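Local structure of putative xanthine dehydrogenase YAGS fad-binding subunit (Escherichia coli, 5G5G) at residues A45-I53 against R264-R272; R217-K225 against L248-L257. The protein probably oxidises aldehydes as the molybdenum-bearing large subunit of a periplasmic aldehyde oxidase, holding the metal with a pterin cytosine dinucleotide. All coordinates share one frame; numbering follows the deposited sequence.

Contact 1. Residues A45-I53 against R264-R272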
ATOM      1  N   ALA C  45     -22.420  18.800   5.022  1.00 15.99           N
ATOM      2  CA  ALA C  45     -23.607  17.900   5.079  1.00 16.74           C
ATOM      3  C   ALA C  45     -23.645  17.249   6.409  1.00 17.00           C
ATOM      4  O   ALA C  45     -23.322  16.055   6.548  1.00 16.43           O
ATOM      5  CB  ALA C  45     -23.492  16.848   4.012  1.00 16.65           C
ATOM      6  N   PRO C  46     -24.099  18.005   7.413  1.00 18.31           N
ATOM      7  CA  PRO C  46     -23.960  17.433   8.765  1.00 19.35           C
ATOM      8  C   PRO C  46     -24.816  16.182   9.029  1.00 19.45           C
ATOM      9  O   PRO C  46     -24.453  15.374   9.898  1.00 19.99           O
ATOM     10  CB  PRO C  46     -24.447  18.565   9.696  1.00 20.30           C
ATOM     11  CG  PRO C  46     -24.326  19.805   8.897  1.00 20.48           C
ATOM     12  CD  PRO C  46     -24.440  19.426   7.418  1.00 19.04           C
ATOM     13  N   ASN C  47     -25.895  16.047   8.304  1.00 20.00           N
ATOM     14  CA  ASN C  47     -26.757  14.861   8.407  1.00 22.72           C
ATOM     15  C   ASN C  47     -26.663  13.903   7.235  1.00 19.79           C
ATOM     16  O   ASN C  47     -27.644  13.234   6.895  1.00 19.20           O
ATOM     17  CB  ASN C  47     -28.198  15.320   8.588  1.00 26.34           C
ATOM     18  CG  ASN C  47     -28.339  16.287   9.768  1.00 34.35           C
ATOM     19  OD1 ASN C  47     -28.965  17.383   9.666  1.00 44.35           O
ATOM     20  ND2 ASN C  47     -27.742  15.905  10.905  1.00 36.36           N
ATOM     21  N   ALA C  48     -25.487  13.859   6.623  1.00 16.57           N
ATOM     22  CA  ALA C  48     -25.273  12.940   5.510  1.00 15.78           C
ATOM     23  C   ALA C  48     -25.552  11.497   5.946  1.00 15.14           C
ATOM     24  O   ALA C  48     -25.172  11.077   7.057  1.00 14.93           O
ATOM     25  CB  ALA C  48     -23.880  13.065   4.962  1.00 15.37           C
ATOM     26  N   ALA C  49     -26.251  10.782   5.085  1.00 14.21           N
ATOM     27  CA  ALA C  49     -26.467   9.339   5.279  1.00 13.69           C
ATOM     28  C   ALA C  49     -25.268   8.552   4.730  1.00 12.73           C
ATOM     29  O   ALA C  49     -24.381   9.113   4.064  1.00 11.98           O
ATOM     30  CB  ALA C  49     -27.801   8.904   4.679  1.00 14.02           C
ATOM     31  N   TYR C  50     -25.229   7.284   5.075  1.00 12.45           N
ATOM     32  CA  TYR C  50     -24.123   6.388   4.776  1.00 12.25           C
ATOM     33  C   TYR C  50     -24.546   5.349   3.777  1.00 12.45           C
ATOM     34  O   TYR C  50     -25.533   4.655   3.979  1.00 12.20           O
ATOM     35  CB  TYR C  50     -23.659   5.732   6.052  1.00 12.34           C
ATOM     36  CG  TYR C  50     -23.081   6.664   7.062  1.00 12.73           C
ATOM     37  CD1 TYR C  50     -23.877   7.399   7.903  1.00 13.27           C
ATOM     38  CD2 TYR C  50     -21.705   6.856   7.147  1.00 12.96           C
ATOM     39  CE1 TYR C  50     -23.341   8.255   8.843  1.00 13.68           C
ATOM     40  CE2 TYR C  50     -21.150   7.726   8.087  1.00 12.87           C
ATOM     41  CZ  TYR C  50     -21.979   8.436   8.923  1.00 14.00           C
ATOM     42  OH  TYR C  50     -21.411   9.307   9.865  1.00 15.14           O
ATOM     43  N   GLY C  51     -23.786   5.198   2.694  1.00 12.96           N
ATOM     44  CA  GLY C  51     -24.055   4.113   1.766  1.00 13.71           C
ATOM     45  C   GLY C  51     -23.020   3.019   1.837  1.00 13.87           C
ATOM     46  O   GLY C  51     -21.836   3.311   1.821  1.00 14.35           O
ATOM     47  N   TYR C  52     -23.450   1.762   1.836  1.00 13.89           N
ATOM     48  CA  TYR C  52     -22.562   0.656   1.944  1.00 14.06           C
ATOM     49  C   TYR C  52     -22.756  -0.233   0.710  1.00 14.75           C
ATOM     50  O   TYR C  52     -23.870  -0.705   0.428  1.00 14.62           O
ATOM     51  CB  TYR C  52     -22.740  -0.084   3.261  1.00 14.40           C
ATOM     52  CG  TYR C  52     -21.558  -0.941   3.635  1.00 14.62           C
ATOM     53  CD1 TYR C  52     -21.394  -2.224   3.093  1.00 15.39           C
ATOM     54  CD2 TYR C  52     -20.617  -0.488   4.538  1.00 15.04           C
ATOM     55  CE1 TYR C  52     -20.308  -3.017   3.446  1.00 16.01           C
ATOM     56  CE2 TYR C  52     -19.527  -1.248   4.900  1.00 15.53           C
ATOM     57  CZ  TYR C  52     -19.379  -2.515   4.358  1.00 16.26           C
ATOM     58  OH  TYR C  52     -18.295  -3.270   4.704  1.00 18.60           O
ATOM     59  N   ILE C  53     -21.659  -0.444  -0.006  1.00 14.34           N
ATOM     60  CA  ILE C  53     -21.642  -1.201  -1.248  0.50 15.46           C
ATOM     61  C   ILE C  53     -21.842  -2.711  -1.085  1.00 15.31           C
ATOM     62  O   ILE C  53     -21.287  -3.304  -0.179  1.00 14.99           O
ATOM     63  CB  ILE C  53     -20.304  -0.878  -1.949  0.50 15.65           C
ATOM     64  CG1 ILE C  53     -20.581  -0.442  -3.350  0.50 16.93           C
ATOM     65  CG2 ILE C  53     -19.197  -1.882  -1.675  0.50 15.83           C
ATOM     66  CD1 ILE C  53     -20.613   1.057  -3.299  0.50 17.22           C
ATOM     67  N   ARG C 264     -31.229  13.588   0.200  1.00 19.78           N
ATOM     68  CA  ARG C 264     -30.386  13.840   1.345  1.00 19.53           C
ATOM     69  C   ARG C 264     -28.936  13.523   0.951  1.00 18.19           C
ATOM     70  O   ARG C 264     -28.745  12.624   0.120  1.00 17.70           O
ATOM     71  CB  ARG C 264     -30.852  12.903   2.451  1.00 20.60           C
ATOM     72  CG  ARG C 264     -30.114  13.061   3.708  1.00 20.87           C
ATOM     73  CD  ARG C 264     -30.907  12.302   4.752  1.00 21.49           C
ATOM     74  NE  ARG C 264     -30.044  12.014   5.874  1.00 21.10           N
ATOM     75  CZ  ARG C 264     -30.434  11.344   6.924  1.00 20.69           C
ATOM     76  NH1 ARG C 264     -31.693  10.849   7.001  1.00 20.59           N
ATOM     77  NH2 ARG C 264     -29.560  11.170   7.896  1.00 20.82           N
ATOM     78  N   PRO C 265     -27.926  14.227   1.514  1.00 17.30           N
ATOM     79  CA  PRO C 265     -26.541  13.880   1.135  1.00 16.42           C
ATOM     80  C   PRO C 265     -26.189  12.435   1.601  1.00 15.35           C
ATOM     81  O   PRO C 265     -26.727  11.931   2.607  1.00 14.57           O
ATOM     82  CB  PRO C 265     -25.671  14.896   1.885  1.00 16.94           C
ATOM     83  CG  PRO C 265     -26.587  16.000   2.236  1.00 17.83           C
ATOM     84  CD  PRO C 265     -27.978  15.426   2.362  1.00 18.47           C
ATOM     85  N   VAL C 266     -25.365  11.781   0.805  1.00 14.16           N
ATOM     86  CA  VAL C 266     -24.933  10.421   1.081  1.00 13.70           C
ATOM     87  C   VAL C 266     -23.443  10.354   0.832  1.00 13.24           C
ATOM     88  O   VAL C 266     -22.958  10.880  -0.164  1.00 12.92           O
ATOM     89  CB  VAL C 266     -25.654   9.388   0.186  1.00 13.57           C
ATOM     90  CG1 VAL C 266     -25.095   7.974   0.420  1.00 13.55           C
ATOM     91  CG2 VAL C 266     -27.166   9.446   0.402  1.00 13.85           C
ATOM     92  N   LYS C 267     -22.726   9.705   1.737  1.00 13.48           N
ATOM     93  CA  LYS C 267     -21.304   9.415   1.521  1.00 13.93           C
ATOM     94  C   LYS C 267     -21.040   7.938   1.486  1.00 13.22           C
ATOM     95  O   LYS C 267     -21.716   7.154   2.167  1.00 13.80           O
ATOM     96  CB  LYS C 267     -20.420  10.123   2.528  1.00 14.14           C
ATOM     97  CG  LYS C 267     -20.674   9.837   3.950  1.00 14.85           C
ATOM     98  CD  LYS C 267     -19.732  10.706   4.771  1.00 15.55           C
ATOM     99  CE  LYS C 267     -19.591  10.277   6.184  1.00 16.09           C
ATOM    100  NZ  LYS C 267     -18.551  11.000   6.966  1.00 15.44           N
ATOM    101  N   VAL C 268     -20.135   7.560   0.622  1.00 13.05           N
ATOM    102  CA  VAL C 268     -19.827   6.163   0.301  1.00 13.19           C
ATOM    103  C   VAL C 268     -18.308   5.988   0.235  1.00 12.93           C
ATOM    104  O   VAL C 268     -17.635   6.742  -0.473  1.00 12.97           O
ATOM    105  CB  VAL C 268     -20.388   5.777  -1.085  1.00 13.90           C
ATOM    106  CG1 VAL C 268     -20.009   4.338  -1.444  1.00 14.44           C
ATOM    107  CG2 VAL C 268     -21.910   5.938  -1.105  1.00 13.98           C
ATOM    108  N   MET C 269     -17.779   5.033   0.988  1.00 12.98           N
ATOM    109  CA  MET C 269     -16.381   4.635   0.879  1.00 14.44           C
ATOM    110  C   MET C 269     -16.341   3.173   0.423  1.00 14.72           C
ATOM    111  O   MET C 269     -17.154   2.349   0.894  1.00 15.53           O
ATOM    112  CB  MET C 269     -15.709   4.735   2.239  1.00 16.45           C
ATOM    113  CG  MET C 269     -14.227   4.408   2.216  1.00 18.90           C
ATOM    114  SD  MET C 269     -13.418   4.611   3.856  1.00 23.40           S
ATOM    115  CE  MET C 269     -13.964   6.262   4.175  1.00 27.47           C
ATOM    116  N   LEU C 270     -15.440   2.843  -0.467  1.00 13.71           N
ATOM    117  CA  LEU C 270     -15.241   1.429  -0.848  1.00 14.60           C
ATOM    118  C   LEU C 270     -14.423   0.762   0.271  1.00 14.25           C
ATOM    119  O   LEU C 270     -13.287   1.167   0.544  1.00 15.56           O
ATOM    120  CB  LEU C 270     -14.513   1.312  -2.172  1.00 13.71           C
ATOM    121  CG  LEU C 270     -15.123   2.073  -3.354  1.00 13.64           C
ATOM    122  CD1 LEU C 270     -14.390   1.702  -4.636  1.00 14.36           C
ATOM    123  CD2 LEU C 270     -16.549   1.697  -3.478  1.00 13.89           C
ATOM    124  N   PRO C 271     -14.973  -0.256   0.915  1.00 14.28           N
ATOM    125  CA  PRO C 271     -14.189  -0.909   1.986  1.00 14.44           C
ATOM    126  C   PRO C 271     -12.903  -1.522   1.419  1.00 13.12           C
ATOM    127  O   PRO C 271     -12.930  -2.041   0.293  1.00 11.57           O
ATOM    128  CB  PRO C 271     -15.136  -2.002   2.471  1.00 15.95           C
ATOM    129  CG  PRO C 271     -16.515  -1.588   2.005  1.00 16.53           C
ATOM    130  CD  PRO C 271     -16.320  -0.809   0.763  1.00 14.89           C
ATOM    131  N   ARG C 272     -11.811  -1.467   2.193  1.00 12.71           N
ATOM    132  CA  ARG C 272     -10.509  -1.932   1.728  1.00 12.04           C
ATOM    133  C   ARG C 272     -10.597  -3.358   1.104  1.00 12.24           C
ATOM    134  O   ARG C 272     -10.008  -3.575   0.029  1.00 12.15           O
ATOM    135  CB  ARG C 272      -9.449  -1.865   2.836  1.00 12.19           C
ATOM    136  CG  ARG C 272      -8.066  -2.315   2.410  1.00 12.20           C
ATOM    137  CD  ARG C 272      -7.471  -1.497   1.292  1.00 12.44           C
ATOM    138  NE  ARG C 272      -7.253  -0.150   1.748  1.00 11.94           N
ATOM    139  CZ  ARG C 272      -6.794   0.842   1.011  1.00 12.59           C
ATOM    140  NH1 ARG C 272      -6.526   0.653  -0.294  1.00 12.37           N
ATOM    141  NH2 ARG C 272      -6.615   2.027   1.592  1.00 12.16           N
TER
HETATM  142  O   HOH W   1     -19.457   3.800   3.240  1.00 19.32           O
HETATM  143  O   HOH W   2     -19.350   0.747   1.122  1.00 20.51           O
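A49 and V266 pair in parallel, their CA atoms 4.6 Å apart, where strand 49-55 lies beside strand 266-269 in a mixed seven-stranded sheet. The first strand belongs to the a/b hammerhead region and the second to a molybdopterin cofactor-binding region, so one sheet draws on both. Three backbone bonds establish the direction: A49 N gives to P265 O, A49 O accepts from K267 N, and G51 N gives to K267 O, nearly straight at 175°. Beyond G51 the chains draw apart and water takes over, one molecule joining G51 O to M269 N and another M269 O to I53 N.

The side chain of R264 ties the preceding turn to this pair. From CB it runs extended to NE, with CG anti to the backbone N (chi1 -178°), which carries it to N47. CG and CD pass the carbonyl oxygen of N47 without bonding. NE then bonds N47 O at 2.9 Å, almost in line with the carbonyl. NH2 reaches the same N47 O at 3.0 Å, tilted 32° from the carbonyl plane. This side-on, two-nitrogen grip sets N47 O close to the guanidinium plane and should fix the rotation of the group. CB of A49 sits 3.8 Å above one guanidinium face, near its rim. NH2 also forms a salt bridge with E118.

The K267 chain runs alongside Y50 in the same direction, its CE 3.5 Å from CE2 of Y50. Beyond that, K267 NZ bonds Y39 O, and both NZ and Y50 OH meet acidic side chains of another protein chain. At the two ends prolines make the contact: P265 CB lies 3.6 Å from A45 CB, and P271 CG lies 3.6 Å from Y52 OH.

Contact 2. Residues R217-K225 against L248-L257; sequences RTDLAKTLK and LRSDALLAAL
L224 and L257 run antiparallel alongside each other, their CD2 atoms 3.6 Å apart, and this is the tightest of a set of aliphatic contacts between the two segments. CD2 of L224 also meets CD1 of L253 at 3.8 Å, while its other branch, CD1, rests 4.0 Å from A256 CB. Since chi1 of L224 (-66°) sets CG beside the backbone N, both methyls are carried onto the opposing helix. One turn earlier L220 reaches A256 and L253 more loosely with CD1. Its backbone side is covered by L248, whose CD2 lies over L220 CA and whose CD1 faces L220 CB. T223 adds its methyl: CG2 stands 3.7 Å from L253 CD1.

The short axes of helix 217-224 and helix 250-257 cross at -51° and come no closer than 10.7 Å, a gap that side chains span. Both helices form a layer on the mixed sheet beneath: L220 and L224 touch L204 of strand 203-208, and A252 and A255 touch S195 of strand 194-200. The first helix ends in a Schellman motif, with K225 at positive phi.

Among polar bonds, T223 OG1 donates to D219 O at 2.7 Å, one turn back in its own helix. T223 N reaches the same oxygen from the opposite face of its plane, so D219 O is gripped twice. OG1 also lies against L248 CD2. With an alanine here, OG1 and CG2 are both absent, which would probably leave D219 O with a weaker grip and L253 CD1 facing a gap.

Water provides the polar link across the segments: one molecule donates to D219 OD2 at 2.6 Å and accepts from L248 N at 2.8 Å.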
ATOM      1  N   ARG C 217     -15.863  15.006 -13.886  1.00 15.11           N
ATOM      2  CA  ARG C 217     -17.076  15.756 -14.117  1.00 16.89           C
ATOM      3  C   ARG C 217     -17.826  15.291 -15.388  1.00 17.23           C
ATOM      4  O   ARG C 217     -19.052  15.032 -15.387  1.00 16.69           O
ATOM      5  CB  ARG C 217     -16.737  17.224 -14.223  1.00 18.22           C
ATOM      6  CG  ARG C 217     -17.925  18.147 -14.167  1.00 21.16           C
ATOM      7  CD  ARG C 217     -17.443  19.525 -14.495  1.00 24.23           C
ATOM      8  NE  ARG C 217     -18.514  20.445 -14.728  1.00 27.84           N
ATOM      9  CZ  ARG C 217     -18.392  21.585 -15.391  1.00 32.61           C
ATOM     10  NH1 ARG C 217     -17.228  21.933 -15.933  1.00 34.76           N
ATOM     11  NH2 ARG C 217     -19.458  22.361 -15.537  1.00 35.07           N
ATOM     12  N   THR C 218     -17.073  15.156 -16.477  1.00 17.08           N
ATOM     13  CA  THR C 218     -17.666  14.760 -17.741  1.00 17.81           C
ATOM     14  C   THR C 218     -18.232  13.342 -17.676  1.00 17.52           C
ATOM     15  O   THR C 218     -19.339  13.095 -18.151  1.00 17.22           O
ATOM     16  CB  THR C 218     -16.651  14.850 -18.870  1.00 19.06           C
ATOM     17  OG1 THR C 218     -16.285  16.217 -19.001  1.00 19.43           O
ATOM     18  CG2 THR C 218     -17.236  14.353 -20.166  1.00 20.22           C
ATOM     19  N   ASP C 219     -17.441  12.437 -17.114  1.00 17.29           N
ATOM     20  CA  ASP C 219     -17.794  11.014 -17.064  1.00 17.84           C
ATOM     21  C   ASP C 219     -18.948  10.798 -16.125  1.00 16.90           C
ATOM     22  O   ASP C 219     -19.824   9.952 -16.410  1.00 16.75           O
ATOM     23  CB  ASP C 219     -16.591  10.147 -16.708  1.00 18.04           C
ATOM     24  CG  ASP C 219     -15.528  10.161 -17.825  1.00 20.58           C
ATOM     25  OD1 ASP C 219     -15.872  10.628 -18.929  1.00 23.04           O
ATOM     26  OD2 ASP C 219     -14.373   9.726 -17.644  1.00 20.90           O
ATOM     27  N   LEU C 220     -18.957  11.515 -15.012  1.00 16.00           N
ATOM     28  CA  LEU C 220     -20.098  11.334 -14.046  1.00 16.08           C
ATOM     29  C   LEU C 220     -21.392  11.850 -14.690  1.00 17.38           C
ATOM     30  O   LEU C 220     -22.454  11.212 -14.615  1.00 17.16           O
ATOM     31  CB  LEU C 220     -19.845  12.067 -12.741  1.00 16.06           C
ATOM     32  CG  LEU C 220     -20.924  11.903 -11.672  1.00 16.05           C
ATOM     33  CD1 LEU C 220     -21.252  10.444 -11.426  1.00 15.97           C
ATOM     34  CD2 LEU C 220     -20.500  12.579 -10.387  1.00 16.57           C
ATOM     35  N   ALA C 221     -21.289  13.029 -15.313  1.00 17.49           N
ATOM     36  CA  ALA C 221     -22.441  13.584 -16.024  1.00 19.22           C
ATOM     37  C   ALA C 221     -22.943  12.646 -17.112  1.00 19.96           C
ATOM     38  O   ALA C 221     -24.141  12.438 -17.224  1.00 20.79           O
ATOM     39  CB  ALA C 221     -22.149  14.977 -16.577  1.00 19.18           C
ATOM     40  N   LYS C 222     -22.052  12.051 -17.910  1.00 20.28           N
ATOM     41  CA  LYS C 222     -22.503  11.139 -18.963  1.00 21.49           C
ATOM     42  C   LYS C 222     -23.160   9.882 -18.396  1.00 20.32           C
ATOM     43  O   LYS C 222     -24.103   9.338 -18.979  1.00 19.71           O
ATOM     44  CB  LYS C 222     -21.327  10.733 -19.851  1.00 23.92           C
ATOM     45  CG  LYS C 222     -21.695   9.877 -21.044  1.00 27.18           C
ATOM     46  CD  LYS C 222     -20.492   9.720 -21.980  1.00 30.84           C
ATOM     47  CE  LYS C 222     -20.633   8.557 -22.987  1.00 33.73           C
ATOM     48  NZ  LYS C 222     -21.315   8.798 -24.277  1.00 36.30           N
ATOM     49  N   THR C 223     -22.610   9.376 -17.301  1.00 18.32           N
ATOM     50  CA  THR C 223     -23.141   8.176 -16.675  1.00 18.15           C
ATOM     51  C   THR C 223     -24.536   8.431 -16.098  1.00 18.59           C
ATOM     52  O   THR C 223     -25.489   7.628 -16.279  1.00 19.58           O
ATOM     53  CB  THR C 223     -22.190   7.666 -15.562  1.00 17.21           C
ATOM     54  OG1 THR C 223     -20.856   7.483 -16.075  1.00 16.93           O
ATOM     55  CG2 THR C 223     -22.676   6.351 -15.035  1.00 17.10           C
ATOM     56  N   LEU C 224     -24.679   9.534 -15.396  1.00 18.51           N
ATOM     57  CA  LEU C 224     -25.985   9.950 -14.857  1.00 18.99           C
ATOM     58  C   LEU C 224     -26.975  10.459 -15.887  1.00 20.76           C
ATOM     59  O   LEU C 224     -28.185  10.544 -15.570  1.00 21.31           O
ATOM     60  CB  LEU C 224     -25.805  11.078 -13.862  1.00 18.53           C
ATOM     61  CG  LEU C 224     -25.042  10.683 -12.570  1.00 18.00           C
ATOM     62  CD1 LEU C 224     -24.799  11.922 -11.717  1.00 18.42           C
ATOM     63  CD2 LEU C 224     -25.846   9.639 -11.816  1.00 18.25           C
ATOM     64  N   LYS C 225     -26.472  10.830 -17.075  1.00 21.57           N
ATOM     65  CA  LYS C 225     -27.314  11.459 -18.143  1.00 24.38           C
ATOM     66  C   LYS C 225     -27.876  12.785 -17.703  1.00 24.08           C
ATOM     67  O   LYS C 225     -29.073  13.069 -17.795  1.00 25.25           O
ATOM     68  CB  LYS C 225     -28.417  10.513 -18.609  1.00 27.18           C
ATOM     69  CG  LYS C 225     -27.930   9.162 -19.111  1.00 29.59           C
ATOM     70  CD  LYS C 225     -29.111   8.233 -19.414  1.00 34.41           C
ATOM     71  CE  LYS C 225     -28.806   7.266 -20.549  1.00 38.27           C
ATOM     72  NZ  LYS C 225     -29.480   7.659 -21.834  1.00 40.97           N
ATOM     73  N   LEU C 248     -13.485   7.780 -12.967  1.00 12.36           N
ATOM     74  CA  LEU C 248     -14.705   7.526 -12.166  1.00 12.92           C
ATOM     75  C   LEU C 248     -14.799   6.072 -11.681  1.00 12.95           C
ATOM     76  O   LEU C 248     -14.702   5.127 -12.505  1.00 13.40           O
ATOM     77  CB  LEU C 248     -15.917   7.837 -13.029  1.00 13.10           C
ATOM     78  CG  LEU C 248     -17.239   8.003 -12.278  1.00 13.45           C
ATOM     79  CD1 LEU C 248     -17.174   9.332 -11.539  1.00 13.69           C
ATOM     80  CD2 LEU C 248     -18.347   7.977 -13.298  1.00 13.84           C
ATOM     81  N   ARG C 249     -15.039   5.888 -10.364  1.00 12.39           N
ATOM     82  CA  ARG C 249     -15.241   4.562  -9.793  1.00 12.56           C
ATOM     83  C   ARG C 249     -16.649   4.474  -9.111  1.00 12.87           C
ATOM     84  O   ARG C 249     -17.399   5.452  -9.077  1.00 12.72           O
ATOM     85  CB  ARG C 249     -14.134   4.275  -8.795  1.00 12.30           C
ATOM     86  CG  ARG C 249     -12.728   4.341  -9.388  1.00 12.85           C
ATOM     87  CD  ARG C 249     -12.046   2.959  -9.523  1.00 13.02           C
ATOM     88  NE  ARG C 249     -12.770   2.115 -10.436  1.00 14.01           N
ATOM     89  CZ  ARG C 249     -12.634   2.100 -11.761  1.00 14.88           C
ATOM     90  NH1 ARG C 249     -11.765   2.899 -12.371  1.00 14.81           N
ATOM     91  NH2 ARG C 249     -13.383   1.292 -12.486  1.00 14.70           N
ATOM     92  N   SER C 250     -16.968   3.283  -8.599  1.00 13.30           N
ATOM     93  CA  SER C 250     -18.307   2.957  -8.127  0.50 13.58           C
ATOM     94  C   SER C 250     -18.746   3.865  -6.958  1.00 14.14           C
ATOM     95  O   SER C 250     -19.942   4.124  -6.789  1.00 14.72           O
ATOM     96  CB  SER C 250     -18.370   1.490  -7.727  0.50 13.63           C
ATOM     97  OG  SER C 250     -17.435   1.181  -6.696  0.50 12.68           O
ATOM     98  N   ASP C 251     -17.784   4.302  -6.133  1.00 14.35           N
ATOM     99  CA  ASP C 251     -18.138   5.191  -4.986  1.00 14.49           C
ATOM    100  C   ASP C 251     -18.859   6.496  -5.422  1.00 14.55           C
ATOM    101  O   ASP C 251     -19.807   6.959  -4.778  1.00 14.30           O
ATOM    102  CB  ASP C 251     -16.907   5.560  -4.159  1.00 14.90           C
ATOM    103  CG  ASP C 251     -15.835   6.290  -4.988  1.00 15.16           C
ATOM    104  OD1 ASP C 251     -15.447   5.743  -6.049  1.00 14.95           O
ATOM    105  OD2 ASP C 251     -15.415   7.416  -4.584  1.00 15.93           O
ATOM    106  N   ALA C 252     -18.317   7.129  -6.449  1.00 14.43           N
ATOM    107  CA  ALA C 252     -18.814   8.388  -6.977  1.00 14.57           C
ATOM    108  C   ALA C 252     -20.207   8.216  -7.601  1.00 15.06           C
ATOM    109  O   ALA C 252     -21.135   8.993  -7.335  1.00 14.31           O
ATOM    110  CB  ALA C 252     -17.817   8.903  -7.995  1.00 14.90           C
ATOM    111  N   LEU C 253     -20.334   7.248  -8.495  1.00 14.27           N
ATOM    112  CA  LEU C 253     -21.603   6.963  -9.096  1.00 15.36           C
ATOM    113  C   LEU C 253     -22.651   6.650  -8.039  1.00 15.08           C
ATOM    114  O   LEU C 253     -23.748   7.237  -8.042  1.00 15.57           O
ATOM    115  CB  LEU C 253     -21.521   5.814 -10.087  1.00 15.49           C
ATOM    116  CG  LEU C 253     -22.877   5.469 -10.709  1.00 16.44           C
ATOM    117  CD1 LEU C 253     -23.491   6.639 -11.442  1.00 16.80           C
ATOM    118  CD2 LEU C 253     -22.765   4.294 -11.648  1.00 17.17           C
ATOM    119  N   LEU C 254     -22.310   5.752  -7.117  1.00 14.47           N
ATOM    120  CA  LEU C 254     -23.344   5.284  -6.168  1.00 15.19           C
ATOM    121  C   LEU C 254     -23.703   6.391  -5.192  1.00 14.37           C
ATOM    122  O   LEU C 254     -24.903   6.548  -4.832  1.00 14.22           O
ATOM    123  CB  LEU C 254     -22.915   4.001  -5.476  1.00 16.44           C
ATOM    124  CG  LEU C 254     -23.032   2.807  -6.455  1.00 18.48           C
ATOM    125  CD1 LEU C 254     -22.307   1.640  -5.880  1.00 20.64           C
ATOM    126  CD2 LEU C 254     -24.449   2.370  -6.673  1.00 19.65           C
ATOM    127  N   ALA C 255     -22.730   7.192  -4.756  1.00 13.09           N
ATOM    128  CA  ALA C 255     -23.051   8.331  -3.890  1.00 13.05           C
ATOM    129  C   ALA C 255     -24.064   9.239  -4.548  1.00 13.40           C
ATOM    130  O   ALA C 255     -25.067   9.659  -3.935  1.00 13.05           O
ATOM    131  CB  ALA C 255     -21.793   9.117  -3.514  1.00 13.07           C
ATOM    132  N   ALA C 256     -23.801   9.553  -5.810  1.00 13.38           N
ATOM    133  CA  ALA C 256     -24.645  10.441  -6.591  1.00 13.97           C
ATOM    134  C   ALA C 256     -26.070   9.891  -6.785  1.00 14.44           C
ATOM    135  O   ALA C 256     -27.077  10.581  -6.529  1.00 14.53           O
ATOM    136  CB  ALA C 256     -24.005  10.735  -7.936  1.00 14.09           C
ATOM    137  N   LEU C 257     -26.158   8.631  -7.212  1.00 14.21           N
ATOM    138  CA  LEU C 257     -27.472   7.999  -7.336  1.00 14.64           C
ATOM    139  C   LEU C 257     -28.250   7.972  -6.027  1.00 14.70           C
ATOM    140  O   LEU C 257     -29.453   8.257  -5.989  1.00 15.21           O
ATOM    141  CB  LEU C 257     -27.322   6.568  -7.847  1.00 14.52           C
ATOM    142  CG  LEU C 257     -26.831   6.508  -9.284  1.00 14.84           C
ATOM    143  CD1 LEU C 257     -26.561   5.053  -9.629  1.00 15.10           C
ATOM    144  CD2 LEU C 257     -27.871   7.089 -10.216  1.00 15.97           C
TER
HETATM  145  O   HOH W   3     -13.413   9.461 -15.214  1.00 17.73           O

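The centres of contacts 1 and 2 lie 15 Å apart, on the same side of the chain's centre. Along the chain the order is 45-53, 217-225, 248-257 and 264-272, so in sequence the helix pair comes between the two strands. Helix 250-262 leads directly into strand 266-269, and the two elements pack together, V268 CG2 lying 3.8 Å from A255 CA. Contact 1 pairs two neighbouring strands of the seven-stranded sheet, and contact 2 lies in the helical layer upon it. Contact 1 joins the hammerhead region to the cofactor-binding region, while contact 2 lies within the latter, where the side chain of D219 is about 13 Å from the bound dioxothiomolybdenum(VI) ion.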